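Local coordinates for protein Obg-like ATPase 1 (Schizosaccharomyces pombe, PDB 1NI3) that hydrolyses ATP, and GTP with lower efficiency, with magnesium as cofactor, and negatively regulates the G2/M transition of the cell cycle, at residues A[123-128]-A[247-252]; A[226-231]-A[302-307]; A[41-46]-A[292-297]. All coordinates share one frame; numbering follows the deposited sequence.

How the interactions relate
All three interactions are apolar packing of a helix against another part of the fold, differing in what surrounds them. Interaction 1 is buried, although it lies about 22 Å from the chain centre. Interaction 2 is close to that centre, about 4 Å away, yet only partly buried, as is interaction 3. Interactions 1 and 2 meet in one sheet, where strands 118-124 and 227-232 are neighbours; interactions 2 and 3 share helix 294-304, using its opposite ends, and touch through L230 and I297. Interaction 1 sets valine and alanine methyls against an isoleucine, interaction 2 an isoleucine and a proline ring on one alanine, and interaction 3 adds a serine hydroxyl bonded within its own helix end.

Interaction 1 (A[123-128]-A[247-252])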
ATOM      1  N   VAL A 123       1.982   5.941  14.268  1.00 45.92           N
ATOM      2  CA  VAL A 123       1.453   6.409  15.550  1.00 48.37           C
ATOM      3  C   VAL A 123       2.524   6.277  16.637  1.00 49.39           C
ATOM      4  O   VAL A 123       3.159   5.228  16.775  1.00 50.11           O
ATOM      5  CB  VAL A 123       0.198   5.599  15.973  1.00 49.98           C
ATOM      6  CG1 VAL A 123      -0.353   6.129  17.287  1.00 47.86           C
ATOM      7  CG2 VAL A 123      -0.866   5.681  14.888  1.00 49.57           C
ATOM      8  N   ARG A 124       2.725   7.342  17.408  1.00 49.91           N
ATOM      9  CA  ARG A 124       3.726   7.324  18.473  1.00 49.10           C
ATOM     10  C   ARG A 124       3.188   6.765  19.779  1.00 49.23           C
ATOM     11  O   ARG A 124       2.138   7.186  20.264  1.00 48.74           O
ATOM     12  CB  ARG A 124       4.277   8.727  18.701  1.00 47.52           C
ATOM     13  CG  ARG A 124       5.232   8.821  19.869  1.00 49.55           C
ATOM     14  CD  ARG A 124       5.938  10.157  19.858  1.00 53.37           C
ATOM     15  NE  ARG A 124       6.975  10.225  20.876  1.00 57.63           N
ATOM     16  CZ  ARG A 124       7.902  11.174  20.923  1.00 60.80           C
ATOM     17  NH1 ARG A 124       7.915  12.130  20.003  1.00 63.82           N
ATOM     18  NH2 ARG A 124       8.818  11.169  21.886  1.00 64.01           N
ATOM     19  N   ALA A 125       3.928   5.818  20.346  1.00 51.67           N
ATOM     20  CA  ALA A 125       3.551   5.171  21.599  1.00 53.70           C
ATOM     21  C   ALA A 125       4.785   5.110  22.491  1.00 57.69           C
ATOM     22  O   ALA A 125       4.942   4.198  23.302  1.00 60.41           O
ATOM     23  CB  ALA A 125       3.049   3.770  21.336  1.00 52.67           C
ATOM     24  N   PHE A 126       5.668   6.081  22.331  1.00 59.41           N
ATOM     25  CA  PHE A 126       6.860   6.139  23.136  1.00 62.98           C
ATOM     26  C   PHE A 126       7.004   7.578  23.577  1.00 69.25           C
ATOM     27  O   PHE A 126       6.462   8.486  22.943  1.00 70.41           O
ATOM     28  CB  PHE A 126       8.067   5.704  22.316  1.00 60.18           C
ATOM     29  CG  PHE A 126       8.392   6.624  21.181  1.00 57.77           C
ATOM     30  CD1 PHE A 126       9.299   7.657  21.347  1.00 54.98           C
ATOM     31  CD2 PHE A 126       7.804   6.451  19.938  1.00 57.47           C
ATOM     32  CE1 PHE A 126       9.604   8.508  20.289  1.00 53.15           C
ATOM     33  CE2 PHE A 126       8.109   7.302  18.881  1.00 54.68           C
ATOM     34  CZ  PHE A 126       9.016   8.329  19.061  1.00 51.69           C
ATOM     35  N   ASP A 127       7.728   7.785  24.671  1.00 77.14           N
ATOM     36  CA  ASP A 127       7.958   9.126  25.208  1.00 83.41           C
ATOM     37  C   ASP A 127       9.394   9.320  25.700  1.00 88.01           C
ATOM     38  O   ASP A 127       9.679  10.257  26.439  1.00 88.80           O
ATOM     39  CB  ASP A 127       6.938   9.421  26.327  1.00 83.07           C
ATOM     40  CG  ASP A 127       6.664   8.208  27.216  1.00 83.31           C
ATOM     41  OD1 ASP A 127       5.757   8.292  28.072  1.00 82.88           O
ATOM     42  OD2 ASP A 127       7.361   7.178  27.071  1.00 82.53           O
ATOM     43  N   ASP A 128      10.289   8.425  25.273  1.00 94.43           N
ATOM     44  CA  ASP A 128      11.707   8.471  25.651  1.00100.93           C
ATOM     45  C   ASP A 128      12.362   9.803  25.270  1.00103.24           C
ATOM     46  O   ASP A 128      13.543  10.026  25.542  1.00102.73           O
ATOM     47  CB  ASP A 128      12.479   7.325  24.977  1.00104.35           C
ATOM     48  CG  ASP A 128      12.183   5.962  25.591  1.00106.84           C
ATOM     49  OD1 ASP A 128      12.061   4.983  24.817  1.00107.63           O
ATOM     50  OD2 ASP A 128      12.097   5.857  26.839  1.00106.74           O
ATOM     51  N   PRO A 247      -3.449  -0.166  24.001  1.00 62.09           N
ATOM     52  CA  PRO A 247      -4.883  -0.427  24.172  1.00 60.93           C
ATOM     53  C   PRO A 247      -5.753   0.757  23.772  1.00 60.50           C
ATOM     54  O   PRO A 247      -6.733   0.606  23.052  1.00 60.73           O
ATOM     55  CB  PRO A 247      -4.996  -0.777  25.654  1.00 59.99           C
ATOM     56  CG  PRO A 247      -3.912   0.061  26.273  1.00 62.98           C
ATOM     57  CD  PRO A 247      -2.762  -0.155  25.306  1.00 63.03           C
ATOM     58  N   LYS A 248      -5.375   1.940  24.237  1.00 62.22           N
ATOM     59  CA  LYS A 248      -6.117   3.150  23.941  1.00 63.46           C
ATOM     60  C   LYS A 248      -6.192   3.363  22.434  1.00 63.40           C
ATOM     61  O   LYS A 248      -7.278   3.427  21.863  1.00 61.74           O
ATOM     62  CB  LYS A 248      -5.438   4.341  24.621  1.00 68.01           C
ATOM     63  CG  LYS A 248      -4.891   3.999  26.019  1.00 73.37           C
ATOM     64  CD  LYS A 248      -4.674   5.241  26.895  1.00 77.25           C
ATOM     65  CE  LYS A 248      -6.001   5.899  27.274  1.00 77.85           C
ATOM     66  NZ  LYS A 248      -5.832   7.152  28.066  1.00 76.64           N
ATOM     67  N   ILE A 249      -5.026   3.456  21.801  1.00 65.97           N
ATOM     68  CA  ILE A 249      -4.919   3.649  20.352  1.00 67.44           C
ATOM     69  C   ILE A 249      -5.814   2.675  19.585  1.00 68.79           C
ATOM     70  O   ILE A 249      -6.518   3.054  18.643  1.00 68.39           O
ATOM     71  CB  ILE A 249      -3.464   3.446  19.863  1.00 65.58           C
ATOM     72  CG1 ILE A 249      -2.570   4.570  20.389  1.00 61.11           C
ATOM     73  CG2 ILE A 249      -3.421   3.391  18.342  1.00 63.72           C
ATOM     74  CD1 ILE A 249      -1.126   4.400  20.029  1.00 57.83           C
ATOM     75  N   LYS A 250      -5.769   1.413  19.994  1.00 70.01           N
ATOM     76  CA  LYS A 250      -6.565   0.375  19.356  1.00 72.06           C
ATOM     77  C   LYS A 250      -8.036   0.767  19.274  1.00 71.07           C
ATOM     78  O   LYS A 250      -8.599   0.892  18.186  1.00 67.65           O
ATOM     79  CB  LYS A 250      -6.405  -0.950  20.118  1.00 73.22           C
ATOM     80  CG  LYS A 250      -7.102  -2.127  19.453  1.00 75.78           C
ATOM     81  CD  LYS A 250      -6.676  -3.461  20.051  1.00 77.20           C
ATOM     82  CE  LYS A 250      -7.527  -4.602  19.496  1.00 77.88           C
ATOM     83  NZ  LYS A 250      -7.503  -4.644  18.003  1.00 79.50           N
ATOM     84  N   LYS A 251      -8.648   0.985  20.433  1.00 73.09           N
ATOM     85  CA  LYS A 251     -10.061   1.352  20.489  1.00 74.84           C
ATOM     86  C   LYS A 251     -10.396   2.565  19.639  1.00 72.27           C
ATOM     87  O   LYS A 251     -11.353   2.549  18.868  1.00 71.08           O
ATOM     88  CB  LYS A 251     -10.506   1.603  21.936  1.00 78.02           C
ATOM     89  CG  LYS A 251     -12.010   1.452  22.105  1.00 82.92           C
ATOM     90  CD  LYS A 251     -12.434   1.253  23.550  1.00 85.38           C
ATOM     91  CE  LYS A 251     -13.860   0.715  23.608  1.00 86.75           C
ATOM     92  NZ  LYS A 251     -14.302   0.358  24.986  1.00 87.55           N
ATOM     93  N   TRP A 252      -9.606   3.617  19.787  1.00 71.09           N
ATOM     94  CA  TRP A 252      -9.823   4.824  19.014  1.00 70.92           C
ATOM     95  C   TRP A 252     -10.034   4.459  17.567  1.00 71.37           C
ATOM     96  O   TRP A 252     -10.959   4.950  16.918  1.00 72.36           O
ATOM     97  CB  TRP A 252      -8.614   5.738  19.081  1.00 71.11           C
ATOM     98  CG  TRP A 252      -8.865   7.048  18.433  1.00 71.28           C
ATOM     99  CD1 TRP A 252      -9.283   8.183  19.050  1.00 73.52           C
ATOM    100  CD2 TRP A 252      -8.737   7.375  17.037  1.00 69.91           C
ATOM    101  NE1 TRP A 252      -9.423   9.204  18.136  1.00 73.55           N
ATOM    102  CE2 TRP A 252      -9.093   8.734  16.892  1.00 70.54           C
ATOM    103  CE3 TRP A 252      -8.356   6.652  15.896  1.00 68.58           C
ATOM    104  CZ2 TRP A 252      -9.079   9.388  15.659  1.00 69.05           C
ATOM    105  CZ3 TRP A 252      -8.343   7.307  14.666  1.00 68.09           C
ATOM    106  CH2 TRP A 252      -8.702   8.660  14.561  1.00 67.32           C
TER
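V123 and I249 reach toward each other tip to tip across the space between strand 118-124 and helix 246-254, with V123 CG1 lying 3.3 Å from I249 CD1. Each side chain is aimed by its torsions. In V123 the branch CG1 stands opposite the backbone N (chi1 -178°) and faces the helix, while CG2 packs on the ring of Y229 in the next strand. I249 holds its longer branch stretched out (chi2 176°), which carries CD1 forward from the helix surface. The same methyl also reaches A125, with I249 CD1 4.4 Å from A125 CB, so one isoleucine end bridges two residues that point to the same side of the chain. V231 and P140 also pack on I249.

R124, between V123 and A125, points away from the helix and shows the alternation expected of an extended strand. Its guanidinium folds back on the following residues: R124 NE donates to F126 O at 2.7 Å, with the acceptor close to the guanidinium plane but the donor about 40° out of the carbonyl plane. The F126 ring and the guanidinium overlap face on face, offset, with F126 CZ 3.3 Å above the guanidinium plane of R124. Bond and ring together restrict the rotation of the arginine end, which also makes a weak hydrogen bond from NH1 to N30 O.

V123 and A125 thus face the helix and R124 the other way, and both sides come near residues predicted to bind ATP: R124 lies within about 4 Å of V31, and A125 equally near M233, side chain to side chain. Such a helix packed on parallel strands, with the loops at their C-terminal ends lining the nucleotide site, is characteristic of the P-loop NTPase fold.

Interaction 2 (A[226-231]-A[302-307]); sequences PVIYLV and YNALNL
A304 offers its single methyl group to I228 and P226, which approach it from the start of strand 227-232. The isoleucine reaches past the alanine: I228 CG1 stands opposite the carbonyl carbon (chi1 -61°) and the rest of the chain is extended, so that the flank of the terminal methyl I228 CD1, not the line of the chain, faces A304 CB at 4.0 Å. P226 meets the same residue with the outer corner of its ring. P226 CG lies 4.0 Å from A304 O and 4.4 Å from A304 CB, touching both the carbonyl and the methyl. V227, between the two, points away and packs on I119 of the neighbouring strand.

A304 belongs to the last turn of helix 294-304, and the chain beyond it closes in a Schellman motif. N306 takes a left-handed conformation; N306 N bonds to N303 O at 2.6 Å, and the wider bond from L307 N to Y302 O is weak. L307 CB then lies over one face of the Y302 ring, whose hydroxyl is bonded to T322. The contact therefore joins a strand of the nucleotide-binding domain to the helix end that leads into strand 307-312.

With a methyl and a proline ring carbon set against the methyl and carbonyl oxygen of A304, and no hydrogen bond between the two segments, the attraction is van der Waals and hydrophobic in kind, set by shape and proximity and not by bond direction.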
ATOM      1  N   PRO A 226      -6.347   3.930   1.236  1.00 44.96           N
ATOM      2  CA  PRO A 226      -6.398   3.152   2.475  1.00 44.00           C
ATOM      3  C   PRO A 226      -5.239   3.551   3.385  1.00 43.28           C
ATOM      4  O   PRO A 226      -4.222   4.082   2.926  1.00 42.63           O
ATOM      5  CB  PRO A 226      -6.310   1.709   1.990  1.00 41.44           C
ATOM      6  CG  PRO A 226      -5.566   1.823   0.694  1.00 41.62           C
ATOM      7  CD  PRO A 226      -6.164   3.052   0.071  1.00 40.39           C
ATOM      8  N   VAL A 227      -5.401   3.307   4.678  1.00 42.50           N
ATOM      9  CA  VAL A 227      -4.374   3.673   5.640  1.00 40.99           C
ATOM     10  C   VAL A 227      -3.973   2.489   6.508  1.00 40.75           C
ATOM     11  O   VAL A 227      -4.807   1.687   6.920  1.00 40.41           O
ATOM     12  CB  VAL A 227      -4.859   4.816   6.551  1.00 39.85           C
ATOM     13  CG1 VAL A 227      -3.743   5.246   7.492  1.00 41.66           C
ATOM     14  CG2 VAL A 227      -5.334   5.986   5.704  1.00 37.71           C
ATOM     15  N   ILE A 228      -2.683   2.383   6.788  1.00 41.08           N
ATOM     16  CA  ILE A 228      -2.171   1.300   7.610  1.00 42.05           C
ATOM     17  C   ILE A 228      -1.434   1.924   8.779  1.00 43.92           C
ATOM     18  O   ILE A 228      -0.414   2.593   8.582  1.00 46.30           O
ATOM     19  CB  ILE A 228      -1.203   0.413   6.808  1.00 41.14           C
ATOM     20  CG1 ILE A 228      -1.934  -0.221   5.614  1.00 36.95           C
ATOM     21  CG2 ILE A 228      -0.607  -0.633   7.723  1.00 38.68           C
ATOM     22  CD1 ILE A 228      -1.004  -0.874   4.591  1.00 31.67           C
ATOM     23  N   TYR A 229      -1.936   1.704   9.993  1.00 42.69           N
ATOM     24  CA  TYR A 229      -1.313   2.279  11.188  1.00 42.02           C
ATOM     25  C   TYR A 229      -0.122   1.521  11.747  1.00 42.85           C
ATOM     26  O   TYR A 229      -0.216   0.341  12.076  1.00 46.05           O
ATOM     27  CB  TYR A 229      -2.342   2.432  12.305  1.00 40.39           C
ATOM     28  CG  TYR A 229      -3.412   3.437  11.988  1.00 44.34           C
ATOM     29  CD1 TYR A 229      -4.639   3.034  11.479  1.00 46.16           C
ATOM     30  CD2 TYR A 229      -3.184   4.799  12.160  1.00 45.27           C
ATOM     31  CE1 TYR A 229      -5.622   3.963  11.147  1.00 51.07           C
ATOM     32  CE2 TYR A 229      -4.152   5.736  11.832  1.00 48.61           C
ATOM     33  CZ  TYR A 229      -5.370   5.318  11.327  1.00 51.22           C
ATOM     34  OH  TYR A 229      -6.330   6.253  11.011  1.00 55.01           O
ATOM     35  N   LEU A 230       0.998   2.217  11.867  1.00 42.53           N
ATOM     36  CA  LEU A 230       2.193   1.617  12.425  1.00 42.04           C
ATOM     37  C   LEU A 230       2.442   2.246  13.794  1.00 43.67           C
ATOM     38  O   LEU A 230       2.965   3.359  13.877  1.00 45.95           O
ATOM     39  CB  LEU A 230       3.394   1.857  11.511  1.00 39.88           C
ATOM     40  CG  LEU A 230       3.335   1.298  10.090  1.00 38.30           C
ATOM     41  CD1 LEU A 230       4.657   1.583   9.394  1.00 33.81           C
ATOM     42  CD2 LEU A 230       3.066  -0.203  10.111  1.00 36.60           C
ATOM     43  N   VAL A 231       2.045   1.545  14.860  1.00 43.17           N
ATOM     44  CA  VAL A 231       2.235   2.045  16.227  1.00 41.82           C
ATOM     45  C   VAL A 231       3.672   1.816  16.668  1.00 43.90           C
ATOM     46  O   VAL A 231       4.007   0.736  17.133  1.00 44.21           O
ATOM     47  CB  VAL A 231       1.327   1.334  17.248  1.00 38.37           C
ATOM     48  CG1 VAL A 231       1.545   1.949  18.633  1.00 36.46           C
ATOM     49  CG2 VAL A 231      -0.124   1.454  16.854  1.00 38.08           C
ATOM     50  N   TYR A 302       1.406  -3.979   0.149  1.00 34.82           N
ATOM     51  CA  TYR A 302       1.231  -4.586  -1.156  1.00 33.28           C
ATOM     52  C   TYR A 302      -0.218  -5.026  -1.355  1.00 32.66           C
ATOM     53  O   TYR A 302      -0.805  -4.786  -2.399  1.00 32.81           O
ATOM     54  CB  TYR A 302       2.150  -5.791  -1.284  1.00 34.18           C
ATOM     55  CG  TYR A 302       2.266  -6.323  -2.693  1.00 35.59           C
ATOM     56  CD1 TYR A 302       3.186  -5.786  -3.583  1.00 37.60           C
ATOM     57  CD2 TYR A 302       1.497  -7.393  -3.115  1.00 37.38           C
ATOM     58  CE1 TYR A 302       3.352  -6.312  -4.850  1.00 38.43           C
ATOM     59  CE2 TYR A 302       1.638  -7.925  -4.383  1.00 39.32           C
ATOM     60  CZ  TYR A 302       2.575  -7.387  -5.247  1.00 40.44           C
ATOM     61  OH  TYR A 302       2.759  -7.952  -6.482  1.00 44.79           O
ATOM     62  N   ASN A 303      -0.795  -5.658  -0.339  1.00 33.39           N
ATOM     63  CA  ASN A 303      -2.174  -6.127  -0.425  1.00 36.10           C
ATOM     64  C   ASN A 303      -3.213  -5.016  -0.443  1.00 38.26           C
ATOM     65  O   ASN A 303      -4.129  -5.032  -1.271  1.00 38.97           O
ATOM     66  CB  ASN A 303      -2.498  -7.089   0.719  1.00 38.29           C
ATOM     67  CG  ASN A 303      -1.885  -8.468   0.516  1.00 39.74           C
ATOM     68  OD1 ASN A 303      -1.793  -8.962  -0.613  1.00 43.56           O
ATOM     69  ND2 ASN A 303      -1.497  -9.111   1.613  1.00 36.62           N
ATOM     70  N   ALA A 304      -3.087  -4.068   0.482  1.00 41.06           N
ATOM     71  CA  ALA A 304      -4.011  -2.930   0.593  1.00 40.77           C
ATOM     72  C   ALA A 304      -4.203  -2.250  -0.746  1.00 38.51           C
ATOM     73  O   ALA A 304      -5.269  -1.728  -1.042  1.00 37.53           O
ATOM     74  CB  ALA A 304      -3.465  -1.921   1.596  1.00 43.10           C
ATOM     75  N   LEU A 305      -3.147  -2.260  -1.544  1.00 37.42           N
ATOM     76  CA  LEU A 305      -3.182  -1.659  -2.861  1.00 38.02           C
ATOM     77  C   LEU A 305      -3.855  -2.569  -3.893  1.00 39.80           C
ATOM     78  O   LEU A 305      -3.843  -2.267  -5.088  1.00 41.96           O
ATOM     79  CB  LEU A 305      -1.752  -1.332  -3.316  1.00 34.48           C
ATOM     80  CG  LEU A 305      -1.044  -0.184  -2.596  1.00 32.68           C
ATOM     81  CD1 LEU A 305       0.426  -0.198  -2.972  1.00 31.49           C
ATOM     82  CD2 LEU A 305      -1.691   1.152  -2.973  1.00 27.73           C
ATOM     83  N   ASN A 306      -4.445  -3.671  -3.432  1.00 39.11           N
ATOM     84  CA  ASN A 306      -5.099  -4.638  -4.314  1.00 42.43           C
ATOM     85  C   ASN A 306      -4.151  -5.214  -5.364  1.00 43.53           C
ATOM     86  O   ASN A 306      -4.495  -5.318  -6.546  1.00 43.51           O
ATOM     87  CB  ASN A 306      -6.304  -4.015  -5.029  1.00 44.56           C
ATOM     88  CG  ASN A 306      -7.585  -4.129  -4.227  1.00 48.87           C
ATOM     89  OD1 ASN A 306      -7.882  -5.176  -3.658  1.00 47.62           O
ATOM     90  ND2 ASN A 306      -8.364  -3.049  -4.196  1.00 51.57           N
ATOM     91  N   LEU A 307      -2.945  -5.566  -4.945  1.00 42.28           N
ATOM     92  CA  LEU A 307      -1.983  -6.122  -5.885  1.00 40.65           C
ATOM     93  C   LEU A 307      -1.734  -7.609  -5.609  1.00 40.33           C
ATOM     94  O   LEU A 307      -1.853  -8.081  -4.469  1.00 40.60           O
ATOM     95  CB  LEU A 307      -0.672  -5.315  -5.827  1.00 39.62           C
ATOM     96  CG  LEU A 307      -0.820  -3.845  -6.254  1.00 37.18           C
ATOM     97  CD1 LEU A 307       0.470  -3.080  -5.990  1.00 39.57           C
ATOM     98  CD2 LEU A 307      -1.180  -3.777  -7.725  1.00 37.83           C
TER

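Interaction 3 (A[41-46]-A[292-297]); sequences TKSVLG and SMLPKI
The end of the helix that follows the P-loop of this nucleotide-binding domain is the site of this contact, where S43 and L45 pack against L294 and P295 in the first turn of helix 294-304. Helix 33-42 begins at the predicted ATP-binding residues K33 to T35, but the contact is at its far end, and L294 stays about 11 Å from T35, side chain to side chain.

L294 CD1 settles against S43, 3.7 Å from S43 CB and 3.5 Å from S43 OG. The hydroxyl is not left to the leucine: S43 OG, placed between the backbone N and the carbonyl carbon (chi1 59°), is hydrogen-bonded to I40 O one turn back. With OG engaged in its own helix terminus, both OG and CB of the serine can lie against the leucine methyl.

L45 and L294 pass alongside each other in opposite directions instead of meeting end to end. L45 CD1 therefore arrives at the base of the other leucine, 4.0 Å from L294 CB, while the tip of L294 has gone on to S43. L45 also touches V63 of strand 60-65, and L294 touches E270 of helix 267-273.

The start of helix 294-304 is fixed by S292, whose OG accepts from L294 N at 3.3 Å in a capping bond (N-H to acceptor angle 149°). E270 is the second shell of this cap: its carboxylate takes bonds from S292 OG and from the amide of M293, a selenomethionine here. Next to the capped amide, L45 CD1 lies 4.1 Å from P295 N, a tertiary amide nitrogen that carries no hydrogen and needs no acceptor, and 4.5 Å from P295 CD.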
ATOM      1  N   THR A  41      15.128   1.074   4.023  1.00 31.73           N
ATOM      2  CA  THR A  41      16.182   1.199   3.025  1.00 32.24           C
ATOM      3  C   THR A  41      17.434   0.410   3.406  1.00 33.92           C
ATOM      4  O   THR A  41      18.210  -0.001   2.543  1.00 29.14           O
ATOM      5  CB  THR A  41      16.595   2.660   2.875  1.00 32.78           C
ATOM      6  OG1 THR A  41      17.134   3.133   4.118  1.00 31.78           O
ATOM      7  CG2 THR A  41      15.383   3.514   2.521  1.00 30.00           C
ATOM      8  N   LYS A  42      17.629   0.208   4.707  1.00 37.07           N
ATOM      9  CA  LYS A  42      18.802  -0.499   5.233  1.00 42.77           C
ATOM     10  C   LYS A  42      18.694  -2.020   5.401  1.00 43.46           C
ATOM     11  O   LYS A  42      19.712  -2.702   5.426  1.00 43.15           O
ATOM     12  CB  LYS A  42      19.197   0.132   6.574  1.00 45.49           C
ATOM     13  CG  LYS A  42      20.709   0.218   6.810  1.00 52.40           C
ATOM     14  CD  LYS A  42      21.385   1.224   5.863  1.00 59.29           C
ATOM     15  CE  LYS A  42      22.892   1.389   6.150  1.00 63.32           C
ATOM     16  NZ  LYS A  42      23.609   2.320   5.207  1.00 63.64           N
ATOM     17  N   SER A  43      17.479  -2.546   5.532  1.00 44.54           N
ATOM     18  CA  SER A  43      17.285  -3.980   5.715  1.00 46.04           C
ATOM     19  C   SER A  43      17.548  -4.733   4.423  1.00 47.02           C
ATOM     20  O   SER A  43      17.920  -4.138   3.412  1.00 44.93           O
ATOM     21  CB  SER A  43      15.861  -4.269   6.139  1.00 46.88           C
ATOM     22  OG  SER A  43      14.972  -3.796   5.150  1.00 47.69           O
ATOM     23  N   VAL A  44      17.335  -6.045   4.462  1.00 47.64           N
ATOM     24  CA  VAL A  44      17.528  -6.890   3.294  1.00 46.67           C
ATOM     25  C   VAL A  44      16.415  -6.659   2.291  1.00 45.70           C
ATOM     26  O   VAL A  44      16.611  -6.824   1.094  1.00 46.21           O
ATOM     27  CB  VAL A  44      17.509  -8.380   3.681  1.00 49.22           C
ATOM     28  CG1 VAL A  44      18.731  -8.724   4.504  1.00 50.94           C
ATOM     29  CG2 VAL A  44      16.242  -8.695   4.469  1.00 51.25           C
ATOM     30  N   LEU A  45      15.245  -6.275   2.789  1.00 43.49           N
ATOM     31  CA  LEU A  45      14.103  -6.052   1.924  1.00 43.16           C
ATOM     32  C   LEU A  45      14.128  -4.729   1.186  1.00 47.02           C
ATOM     33  O   LEU A  45      13.654  -4.637   0.059  1.00 49.77           O
ATOM     34  CB  LEU A  45      12.808  -6.152   2.722  1.00 39.88           C
ATOM     35  CG  LEU A  45      12.453  -7.523   3.293  1.00 37.63           C
ATOM     36  CD1 LEU A  45      11.259  -7.363   4.215  1.00 37.27           C
ATOM     37  CD2 LEU A  45      12.142  -8.511   2.175  1.00 38.27           C
ATOM     38  N   GLY A  46      14.669  -3.700   1.822  1.00 50.30           N
ATOM     39  CA  GLY A  46      14.714  -2.399   1.185  1.00 55.76           C
ATOM     40  C   GLY A  46      16.103  -1.971   0.761  1.00 60.15           C
ATOM     41  O   GLY A  46      16.257  -0.933   0.116  1.00 60.56           O
ATOM     42  N   SER A 292      10.767  -9.677  13.153  1.00 47.48           N
ATOM     43  CA  SER A 292      10.694  -8.381  12.490  1.00 42.61           C
ATOM     44  C   SER A 292       9.335  -8.168  11.831  1.00 41.66           C
ATOM     45  O   SER A 292       8.828  -9.060  11.151  1.00 44.10           O
ATOM     46  CB  SER A 292      11.776  -8.270  11.420  1.00 40.70           C
ATOM     47  OG  SER A 292      11.509  -7.142  10.596  1.00 44.04           O
HETATM   48  N   MSE A 293       8.758  -6.989  12.018  1.00 38.57           N
HETATM   49  CA  MSE A 293       7.471  -6.682  11.429  1.00 38.70           C
HETATM   50  C   MSE A 293       7.525  -6.211   9.981  1.00 38.09           C
HETATM   51  O   MSE A 293       6.490  -6.127   9.323  1.00 37.94           O
HETATM   52  CB  MSE A 293       6.770  -5.619  12.263  1.00 43.33           C
HETATM   53  CG  MSE A 293       6.645  -6.023  13.676  1.00 51.31           C
HETATM   54 SE   MSE A 293       5.617  -7.657  13.690  1.00 65.15          SE
HETATM   55  CE  MSE A 293       3.916  -6.872  14.194  1.00 53.61           C
ATOM     56  N   LEU A 294       8.713  -5.896   9.473  1.00 38.09           N
ATOM     57  CA  LEU A 294       8.812  -5.431   8.095  1.00 36.73           C
ATOM     58  C   LEU A 294       7.981  -6.299   7.173  1.00 35.50           C
ATOM     59  O   LEU A 294       6.992  -5.831   6.616  1.00 36.16           O
ATOM     60  CB  LEU A 294      10.263  -5.433   7.605  1.00 38.09           C
ATOM     61  CG  LEU A 294      11.056  -4.281   8.201  1.00 40.39           C
ATOM     62  CD1 LEU A 294      12.451  -4.224   7.610  1.00 40.35           C
ATOM     63  CD2 LEU A 294      10.300  -2.991   7.920  1.00 41.39           C
ATOM     64  N   PRO A 295       8.346  -7.585   7.039  1.00 34.82           N
ATOM     65  CA  PRO A 295       7.587  -8.468   6.157  1.00 30.37           C
ATOM     66  C   PRO A 295       6.105  -8.190   6.302  1.00 28.73           C
ATOM     67  O   PRO A 295       5.460  -7.828   5.336  1.00 29.73           O
ATOM     68  CB  PRO A 295       8.004  -9.850   6.622  1.00 30.71           C
ATOM     69  CG  PRO A 295       8.323  -9.628   8.078  1.00 33.52           C
ATOM     70  CD  PRO A 295       9.108  -8.366   8.032  1.00 31.76           C
ATOM     71  N   LYS A 296       5.569  -8.335   7.506  1.00 27.19           N
ATOM     72  CA  LYS A 296       4.152  -8.072   7.720  1.00 29.39           C
ATOM     73  C   LYS A 296       3.766  -6.699   7.186  1.00 32.77           C
ATOM     74  O   LYS A 296       2.800  -6.583   6.427  1.00 36.45           O
ATOM     75  CB  LYS A 296       3.807  -8.120   9.200  1.00 32.38           C
ATOM     76  CG  LYS A 296       2.407  -7.644   9.532  1.00 32.82           C
ATOM     77  CD  LYS A 296       1.361  -8.612   9.000  1.00 42.66           C
ATOM     78  CE  LYS A 296      -0.041  -8.339   9.567  1.00 46.92           C
ATOM     79  NZ  LYS A 296      -0.184  -8.632  11.042  1.00 46.64           N
ATOM     80  N   ILE A 297       4.493  -5.651   7.575  1.00 31.68           N
ATOM     81  CA  ILE A 297       4.154  -4.320   7.078  1.00 32.33           C
ATOM     82  C   ILE A 297       4.068  -4.310   5.549  1.00 32.88           C
ATOM     83  O   ILE A 297       3.002  -4.034   4.989  1.00 28.97           O
ATOM     84  CB  ILE A 297       5.178  -3.278   7.545  1.00 34.21           C
ATOM     85  CG1 ILE A 297       5.040  -3.045   9.057  1.00 34.91           C
ATOM     86  CG2 ILE A 297       4.968  -1.959   6.795  1.00 31.75           C
ATOM     87  CD1 ILE A 297       6.093  -2.174   9.654  1.00 34.03           C
TER